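Local coordinates for protein (R)-2-hydroxyglutaryl-CoA dehydratase activating ATPase (Acidaminococcus fermentans, PDB 1HUX) that couples slow ATP hydrolysis to electron transfer that activates (R)-2-hydroxyglutaryl-CoA dehydratase in glutamate fermentation, and carries a [4Fe-4S] cluster shared across its dimer, at residues I8-T13 with R69-G74; F61-G66 with A76-S81. One frame throughout, in Å; residues are numbered along the deposited sequence.

How the contacts relate
Both contacts belong to one half of the actin fold, in the mixed sheet ordered 25-33, 14-21, 4-10, 61-65, 78-80, and their centres lie about 8 Å apart. Along the chain the segments alternate: 8-13, 61-66, 69-74, 76-81. Contact 2 pairs strand 61-65 with the outermost strand 78-80; contact 1 packs the loop that joins those strands against strand 4-10. The two meet where Ile8 and Val10 probably form backbone hydrogen bonds with Thr65, since strands 4-10 and 61-65 are neighbours. Strand 4-10 runs straight into the ADP-binding turn, so contact 1 borders the nucleotide site while contact 2 completes the sheet beside it.

Contact 1: I8-T13 with R69-G74; sequences IDVGST and RNSLEG. With ADP (adenosine-5'-diphosphate), chain D.
Val10 and Leu72 carry the apolar part of the contact; their side chains run antiparallel as they pass, with Val10 CG1 3.5 Å from Leu72 CD2. Beside them Ile8 crosses Leu72 at a slant and touches it with the end of its chain, Ile8 CD1 lying 3.9 Å from Leu72 CD1. The two methyls of Leu72 are thus divided between the two strand residues. Branched aliphatic side chains suit this buried place, because they fill the surface between strand and loop without a polar group to satisfy. Ile8 and Val10 alternate with Asp9, whose CB points away from the loop. Val10 also meets backbone: its CG1 is 3.5 Å from Arg69 CA. The guanidinium of Arg69 leads away and gives NE to Gly66 O, and Ser71 OG bonds to Gly68 O; both polar side chains thus find backbone partners in the residues just before 69-74 rather than in strand 4-10. No hydrogen bond joins the two segments.

Past Val10 the chain bends against the beta-phosphate of ADP, as the first phosphate loop of actin-fold ATPases does. The beta-phosphate oxygen O3B of ADP takes three donors: Thr13 N at 2.7 Å, Ser12 OG at 2.7 Å and, weakly, Ser12 N. The hydroxyl of Ser12 is placed by its first torsion (59°), which sets OG between its own N and carbonyl carbon. Gly11, close to the beta-phosphate, has no side chain to crowd it. Lys16 and Gln243 also bind the nucleotide.

On the sheet side, strand 4-10 lies between strands 14-21 and 61-65, with Ile8 touching Cys17 and Thr62. Helix 40-52 contributes Ile45 against Ile8 and Pro41 against Leu72, while Ala64 of strand 61-65 also meets Leu72.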
ATOM      1  N   ILE A   8       2.507  28.026  13.399  1.00 11.25           N
ATOM      2  CA  ILE A   8       3.515  27.146  12.821  1.00 11.25           C
ATOM      3  C   ILE A   8       2.979  25.730  12.641  1.00 11.25           C
ATOM      4  O   ILE A   8       2.680  25.025  13.614  1.00 11.25           O
ATOM      5  CB  ILE A   8       4.783  27.065  13.709  1.00 26.22           C
ATOM      6  CG1 ILE A   8       5.265  28.467  14.058  1.00 26.22           C
ATOM      7  CG2 ILE A   8       5.903  26.331  12.971  1.00 26.22           C
ATOM      8  CD1 ILE A   8       6.358  28.474  15.111  1.00 26.22           C
ATOM      9  N   ASP A   9       2.872  25.325  11.378  1.00 12.20           N
ATOM     10  CA  ASP A   9       2.396  23.992  11.013  1.00 12.20           C
ATOM     11  C   ASP A   9       3.568  23.151  10.524  1.00 12.20           C
ATOM     12  O   ASP A   9       3.950  23.241   9.362  1.00 12.20           O
ATOM     13  CB  ASP A   9       1.358  24.114   9.892  1.00 26.65           C
ATOM     14  CG  ASP A   9       0.711  22.786   9.545  1.00 26.65           C
ATOM     15  OD1 ASP A   9      -0.012  22.730   8.525  1.00 26.65           O
ATOM     16  OD2 ASP A   9       0.919  21.804  10.301  1.00 26.65           O
ATOM     17  N   VAL A  10       4.151  22.343  11.392  1.00 10.73           N
ATOM     18  CA  VAL A  10       5.288  21.532  10.963  1.00 10.73           C
ATOM     19  C   VAL A  10       4.848  20.141  10.506  1.00 10.73           C
ATOM     20  O   VAL A  10       4.631  19.242  11.318  1.00 10.73           O
ATOM     21  CB  VAL A  10       6.395  21.440  12.098  1.00 12.25           C
ATOM     22  CG1 VAL A  10       5.766  21.643  13.470  1.00 12.25           C
ATOM     23  CG2 VAL A  10       7.117  20.083  12.067  1.00 12.25           C
ATOM     24  N   GLY A  11       4.706  19.969   9.196  1.00 33.40           N
ATOM     25  CA  GLY A  11       4.290  18.681   8.661  1.00 33.40           C
ATOM     26  C   GLY A  11       5.434  17.712   8.424  1.00 33.40           C
ATOM     27  O   GLY A  11       6.579  17.991   8.790  1.00 33.40           O
ATOM     28  N   SER A  12       5.132  16.567   7.817  1.00 37.08           N
ATOM     29  CA  SER A  12       6.152  15.554   7.531  1.00 37.08           C
ATOM     30  C   SER A  12       6.931  15.897   6.249  1.00 37.08           C
ATOM     31  O   SER A  12       8.073  15.478   6.060  1.00 37.08           O
ATOM     32  CB  SER A  12       5.488  14.184   7.382  1.00 37.69           C
ATOM     33  OG  SER A  12       4.535  14.212   6.330  1.00 37.69           O
ATOM     34  N   THR A  13       6.298  16.678   5.383  1.00 24.99           N
ATOM     35  CA  THR A  13       6.880  17.092   4.115  1.00 24.99           C
ATOM     36  C   THR A  13       7.452  18.499   4.183  1.00 24.99           C
ATOM     37  O   THR A  13       8.547  18.771   3.699  1.00 24.99           O
ATOM     38  CB  THR A  13       5.796  17.056   2.996  1.00 16.19           C
ATOM     39  OG1 THR A  13       5.577  15.699   2.614  1.00 16.19           O
ATOM     40  CG2 THR A  13       6.198  17.883   1.772  1.00 16.19           C
ATOM     41  N   ARG A  69       4.966  18.939  15.634  1.00 75.31           N
ATOM     42  CA  ARG A  69       4.578  20.143  16.364  1.00 75.31           C
ATOM     43  C   ARG A  69       5.362  20.275  17.669  1.00 75.31           C
ATOM     44  O   ARG A  69       5.336  21.330  18.304  1.00 75.31           O
ATOM     45  CB  ARG A  69       3.081  20.110  16.691  1.00106.56           C
ATOM     46  CG  ARG A  69       2.742  19.280  17.926  1.00106.56           C
ATOM     47  CD  ARG A  69       1.251  19.055  18.058  1.00106.56           C
ATOM     48  NE  ARG A  69       0.722  18.329  16.905  1.00106.56           N
ATOM     49  CZ  ARG A  69      -0.538  17.919  16.789  1.00106.56           C
ATOM     50  NH1 ARG A  69      -1.407  18.167  17.763  1.00106.56           N
ATOM     51  NH2 ARG A  69      -0.930  17.262  15.701  1.00106.56           N
ATOM     52  N   ASN A  70       6.049  19.208  18.079  1.00 96.67           N
ATOM     53  CA  ASN A  70       6.826  19.239  19.320  1.00 96.67           C
ATOM     54  C   ASN A  70       8.335  19.260  19.107  1.00 96.67           C
ATOM     55  O   ASN A  70       9.092  19.349  20.073  1.00 96.67           O
ATOM     56  CB  ASN A  70       6.448  18.054  20.223  1.00 80.22           C
ATOM     57  CG  ASN A  70       5.105  18.256  20.923  1.00 80.22           C
ATOM     58  OD1 ASN A  70       4.946  19.172  21.733  1.00 80.22           O
ATOM     59  ND2 ASN A  70       4.131  17.401  20.606  1.00 80.22           N
ATOM     60  N   SER A  71       8.766  19.188  17.848  1.00 79.17           N
ATOM     61  CA  SER A  71      10.192  19.220  17.523  1.00 79.17           C
ATOM     62  C   SER A  71      10.725  20.625  17.801  1.00 79.17           C
ATOM     63  O   SER A  71      11.934  20.851  17.843  1.00 79.17           O
ATOM     64  CB  SER A  71      10.427  18.865  16.049  1.00 78.60           C
ATOM     65  OG  SER A  71      10.162  19.971  15.199  1.00 78.60           O
ATOM     66  N   LEU A  72       9.804  21.567  17.976  1.00 81.70           N
ATOM     67  CA  LEU A  72      10.143  22.953  18.272  1.00 81.70           C
ATOM     68  C   LEU A  72       9.321  23.362  19.482  1.00 81.70           C
ATOM     69  O   LEU A  72       8.840  24.495  19.581  1.00 81.70           O
ATOM     70  CB  LEU A  72       9.808  23.859  17.086  1.00 51.77           C
ATOM     71  CG  LEU A  72       8.376  23.810  16.553  1.00 51.77           C
ATOM     72  CD1 LEU A  72       7.725  25.191  16.644  1.00 51.77           C
ATOM     73  CD2 LEU A  72       8.407  23.301  15.114  1.00 51.77           C
ATOM     74  N   GLU A  73       9.152  22.414  20.396  1.00102.64           N
ATOM     75  CA  GLU A  73       8.388  22.639  21.608  1.00102.64           C
ATOM     76  C   GLU A  73       8.777  23.960  22.268  1.00102.64           C
ATOM     77  O   GLU A  73       7.914  24.777  22.593  1.00102.64           O
ATOM     78  CB  GLU A  73       8.614  21.481  22.582  1.00100.44           C
ATOM     79  CG  GLU A  73       7.833  21.606  23.876  1.00100.44           C
ATOM     80  CD  GLU A  73       8.104  20.463  24.830  1.00100.44           C
ATOM     81  OE1 GLU A  73       7.878  19.297  24.437  1.00100.44           O
ATOM     82  OE2 GLU A  73       8.541  20.733  25.972  1.00100.44           O
ATOM     83  N   GLY A  74      10.079  24.168  22.449  1.00 80.01           N
ATOM     84  CA  GLY A  74      10.564  25.386  23.082  1.00 80.01           C
ATOM     85  C   GLY A  74      10.224  26.676  22.357  1.00 80.01           C
ATOM     86  O   GLY A  74      10.261  27.763  22.939  1.00 80.01           O
TER
HETATM   87  PB  ADP D 506       2.527  17.750   5.478  1.00 47.40           P
HETATM   88  O1B ADP D 506       1.123  17.283   5.742  1.00 52.98           O
HETATM   89  O2B ADP D 506       2.904  19.104   6.153  1.00 51.19           O
HETATM   90  O3B ADP D 506       3.581  16.678   5.686  1.00 40.91           O
HETATM   91  PA  ADP D 506       1.845  19.167   3.136  1.00 30.62           P
HETATM   92  O1A ADP D 506       2.635  20.448   3.101  1.00 43.37           O
HETATM   93  O2A ADP D 506       0.418  19.242   3.451  1.00 13.33           O
HETATM   94  O3A ADP D 506       2.615  18.115   4.053  1.00 17.84           O
HETATM   95  O5' ADP D 506       2.103  18.401   1.800  1.00 42.87           O
HETATM   96  C5' ADP D 506       1.631  18.910   0.669  1.00 44.56           C
HETATM   97  C4' ADP D 506       1.610  17.942  -0.454  1.00 50.86           C
HETATM   98  O4' ADP D 506       1.263  18.653  -1.680  1.00 56.51           O
HETATM   99  C3' ADP D 506       2.939  17.084  -0.813  1.00 26.09           C
HETATM  100  O3' ADP D 506       2.604  15.759  -1.296  1.00 39.80           O
HETATM  101  C2' ADP D 506       3.544  18.025  -1.837  1.00 31.00           C
HETATM  102  O2' ADP D 506       4.470  17.463  -2.824  1.00 45.67           O
HETATM  103  C1' ADP D 506       2.294  18.540  -2.539  1.00 32.96           C
HETATM  104  N9  ADP D 506       2.463  19.707  -3.434  1.00 40.19           N
HETATM  105  C8  ADP D 506       3.133  20.819  -3.125  1.00 25.16           C
HETATM  106  N7  ADP D 506       3.123  21.671  -4.061  1.00 23.78           N
HETATM  107  C5  ADP D 506       2.392  21.071  -5.078  1.00 28.86           C
HETATM  108  C6  ADP D 506       1.980  21.479  -6.393  1.00 29.58           C
HETATM  109  N6  ADP D 506       2.314  22.686  -6.930  1.00 20.76           N
HETATM  110  N1  ADP D 506       1.228  20.607  -7.126  1.00 26.59           N
HETATM  111  C2  ADP D 506       0.905  19.413  -6.605  1.00 34.60           C
HETATM  112  N3  ADP D 506       1.238  18.948  -5.384  1.00 20.60           N
HETATM  113  C4  ADP D 506       1.984  19.833  -4.673  1.00 36.76           C

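Contact 2: F61-G66 with A76-S81; sequences FTLATG and ADKQMS
Phe61 presents one ring face to Asp77, whose CB sits 3.6 Å from the centroid, 20° off the normal, in a CH-pi contact. The carboxylate plane stands almost perpendicular to the ring (85°), and Lys78 CB comes to the ring edge, 3.8 Å from Phe61 CZ. A flat aromatic suits this place by serving both neighbours; an alanine here would probably open a gap beside Lys78 CB and deprive Asp77 CB of its aromatic face. The carboxylate also takes a weak bond from Thr62 N to Asp77 OD2. Thr62 O accepts two N-H groups, Lys78's nearly in line with the C=O bond and Asp77's tilted from the carbonyl plane.

Leu63 lies alongside Lys78, pointing the same way, with Leu63 CD1 3.6 Å from Lys78 CE; its other methyl, CD2, reaches Met80 CG at 3.5 Å. Lys78 and Met80, on one face of their strand, both lay aliphatic parts against the leucine. On the other face the small Ala64 and Ala76 meet CB to CB. Thr65 OG1, anti to its backbone N (chi1 179°), reaches the neighbouring strand's Met80 O at 2.7 Å, supplementing parallel backbone bonds such as Ala64 N to Lys78 O.

This is the parallel edge pairing of the actin-fold sheet: strand 78-80 is outermost in this chain, and strand 4-10 pairs with the far side of 61-65. Helix 245-257 brings Tyr253 against Leu63 and Met80. Ser81, short enough for an N-cap, accepts Leu83 N of helix 82-93 on its OG.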
ATOM      1  N   PHE A  61       1.885  35.706  20.790  1.00 19.42           N
ATOM      2  CA  PHE A  61       1.746  34.313  21.177  1.00 19.42           C
ATOM      3  C   PHE A  61       2.171  33.449  19.987  1.00 19.42           C
ATOM      4  O   PHE A  61       1.962  33.816  18.826  1.00 19.42           O
ATOM      5  CB  PHE A  61       0.288  34.022  21.567  1.00 12.88           C
ATOM      6  CG  PHE A  61       0.112  32.767  22.373  1.00 12.88           C
ATOM      7  CD1 PHE A  61       0.348  32.770  23.735  1.00 12.88           C
ATOM      8  CD2 PHE A  61      -0.292  31.576  21.768  1.00 12.88           C
ATOM      9  CE1 PHE A  61       0.186  31.609  24.508  1.00 12.88           C
ATOM     10  CE2 PHE A  61      -0.459  30.392  22.528  1.00 12.88           C
ATOM     11  CZ  PHE A  61      -0.219  30.415  23.903  1.00 12.88           C
ATOM     12  N   THR A  62       2.788  32.313  20.279  1.00 11.67           N
ATOM     13  CA  THR A  62       3.223  31.417  19.227  1.00 11.67           C
ATOM     14  C   THR A  62       2.592  30.052  19.464  1.00 11.67           C
ATOM     15  O   THR A  62       2.672  29.488  20.561  1.00 11.67           O
ATOM     16  CB  THR A  62       4.780  31.302  19.181  1.00 48.86           C
ATOM     17  OG1 THR A  62       5.331  32.535  18.699  1.00 48.86           O
ATOM     18  CG2 THR A  62       5.222  30.164  18.259  1.00 48.86           C
ATOM     19  N   LEU A  63       1.961  29.529  18.419  1.00 11.62           N
ATOM     20  CA  LEU A  63       1.299  28.250  18.505  1.00 11.62           C
ATOM     21  C   LEU A  63       1.757  27.329  17.389  1.00 11.62           C
ATOM     22  O   LEU A  63       1.669  27.673  16.212  1.00 11.62           O
ATOM     23  CB  LEU A  63      -0.211  28.464  18.427  1.00 10.23           C
ATOM     24  CG  LEU A  63      -1.010  27.664  19.451  1.00 10.23           C
ATOM     25  CD1 LEU A  63      -2.418  28.249  19.499  1.00 10.23           C
ATOM     26  CD2 LEU A  63      -1.009  26.172  19.101  1.00 10.23           C
ATOM     27  N   ALA A  64       2.238  26.154  17.769  1.00 22.49           N
ATOM     28  CA  ALA A  64       2.712  25.179  16.805  1.00 22.49           C
ATOM     29  C   ALA A  64       1.772  23.992  16.679  1.00 22.49           C
ATOM     30  O   ALA A  64       1.151  23.572  17.652  1.00 22.49           O
ATOM     31  CB  ALA A  64       4.098  24.695  17.199  1.00 45.61           C
ATOM     32  N   THR A  65       1.690  23.448  15.466  1.00 43.07           N
ATOM     33  CA  THR A  65       0.843  22.298  15.168  1.00 43.07           C
ATOM     34  C   THR A  65       1.515  21.454  14.091  1.00 43.07           C
ATOM     35  O   THR A  65       2.510  21.868  13.498  1.00 43.07           O
ATOM     36  CB  THR A  65      -0.541  22.757  14.644  1.00 43.50           C
ATOM     37  OG1 THR A  65      -1.344  21.613  14.326  1.00 43.50           O
ATOM     38  CG2 THR A  65      -0.380  23.631  13.400  1.00 43.50           C
ATOM     39  N   GLY A  66       0.973  20.270  13.837  1.00 29.56           N
ATOM     40  CA  GLY A  66       1.533  19.421  12.801  1.00 29.56           C
ATOM     41  C   GLY A  66       2.117  18.132  13.325  1.00 29.56           C
ATOM     42  O   GLY A  66       2.020  17.844  14.519  1.00 29.56           O
ATOM     43  N   ALA A  76       7.205  27.196  20.342  1.00 45.27           N
ATOM     44  CA  ALA A  76       5.791  27.429  20.557  1.00 45.27           C
ATOM     45  C   ALA A  76       5.443  27.645  22.020  1.00 45.27           C
ATOM     46  O   ALA A  76       5.977  26.974  22.905  1.00 45.27           O
ATOM     47  CB  ALA A  76       4.995  26.256  20.012  1.00 49.22           C
ATOM     48  N   ASP A  77       4.542  28.594  22.258  1.00 30.50           N
ATOM     49  CA  ASP A  77       4.080  28.881  23.607  1.00 30.50           C
ATOM     50  C   ASP A  77       3.174  27.702  23.915  1.00 30.50           C
ATOM     51  O   ASP A  77       3.144  27.189  25.040  1.00 30.50           O
ATOM     52  CB  ASP A  77       3.281  30.194  23.652  1.00 53.44           C
ATOM     53  CG  ASP A  77       4.147  31.430  23.391  1.00 53.44           C
ATOM     54  OD1 ASP A  77       5.341  31.263  23.059  1.00 53.44           O
ATOM     55  OD2 ASP A  77       3.635  32.569  23.508  1.00 53.44           O
ATOM     56  N   LYS A  78       2.479  27.244  22.874  1.00 60.18           N
ATOM     57  CA  LYS A  78       1.545  26.130  22.983  1.00 60.18           C
ATOM     58  C   LYS A  78       1.411  25.409  21.643  1.00 60.18           C
ATOM     59  O   LYS A  78       1.586  26.019  20.583  1.00 60.18           O
ATOM     60  CB  LYS A  78       0.177  26.659  23.423  1.00 58.95           C
ATOM     61  CG  LYS A  78      -0.875  25.587  23.664  1.00 58.95           C
ATOM     62  CD  LYS A  78      -2.251  26.185  24.010  1.00 58.95           C
ATOM     63  CE  LYS A  78      -2.842  27.008  22.854  1.00 58.95           C
ATOM     64  NZ  LYS A  78      -4.225  27.521  23.136  1.00 58.95           N
ATOM     65  N   GLN A  79       1.114  24.111  21.703  1.00 41.11           N
ATOM     66  CA  GLN A  79       0.929  23.279  20.507  1.00 41.11           C
ATOM     67  C   GLN A  79      -0.543  22.849  20.404  1.00 41.11           C
ATOM     68  O   GLN A  79      -1.261  22.814  21.398  1.00 41.11           O
ATOM     69  CB  GLN A  79       1.831  22.037  20.556  1.00 70.83           C
ATOM     70  CG  GLN A  79       1.369  20.951  21.510  1.00 70.83           C
ATOM     71  CD  GLN A  79       1.492  21.348  22.976  1.00 70.83           C
ATOM     72  OE1 GLN A  79       0.931  22.355  23.418  1.00 70.83           O
ATOM     73  NE2 GLN A  79       2.224  20.545  23.741  1.00 70.83           N
ATOM     74  N   MET A  80      -0.999  22.520  19.205  1.00 36.39           N
ATOM     75  CA  MET A  80      -2.388  22.125  19.038  1.00 36.39           C
ATOM     76  C   MET A  80      -2.626  21.125  17.921  1.00 36.39           C
ATOM     77  O   MET A  80      -1.892  21.080  16.934  1.00 36.39           O
ATOM     78  CB  MET A  80      -3.262  23.353  18.786  1.00 33.94           C
ATOM     79  CG  MET A  80      -3.666  24.115  20.023  1.00 33.94           C
ATOM     80  SD  MET A  80      -4.885  25.385  19.593  1.00 33.94           S
ATOM     81  CE  MET A  80      -6.317  24.331  19.236  1.00 33.94           C
ATOM     82  N   SER A  81      -3.678  20.331  18.091  1.00 35.55           N
ATOM     83  CA  SER A  81      -4.074  19.327  17.116  1.00 35.55           C
ATOM     84  C   SER A  81      -4.211  19.892  15.704  1.00 35.55           C
ATOM     85  O   SER A  81      -4.739  20.994  15.499  1.00 35.55           O
ATOM     86  CB  SER A  81      -5.397  18.705  17.522  1.00 51.90           C
ATOM     87  OG  SER A  81      -5.925  17.975  16.435  1.00 51.90           O
TER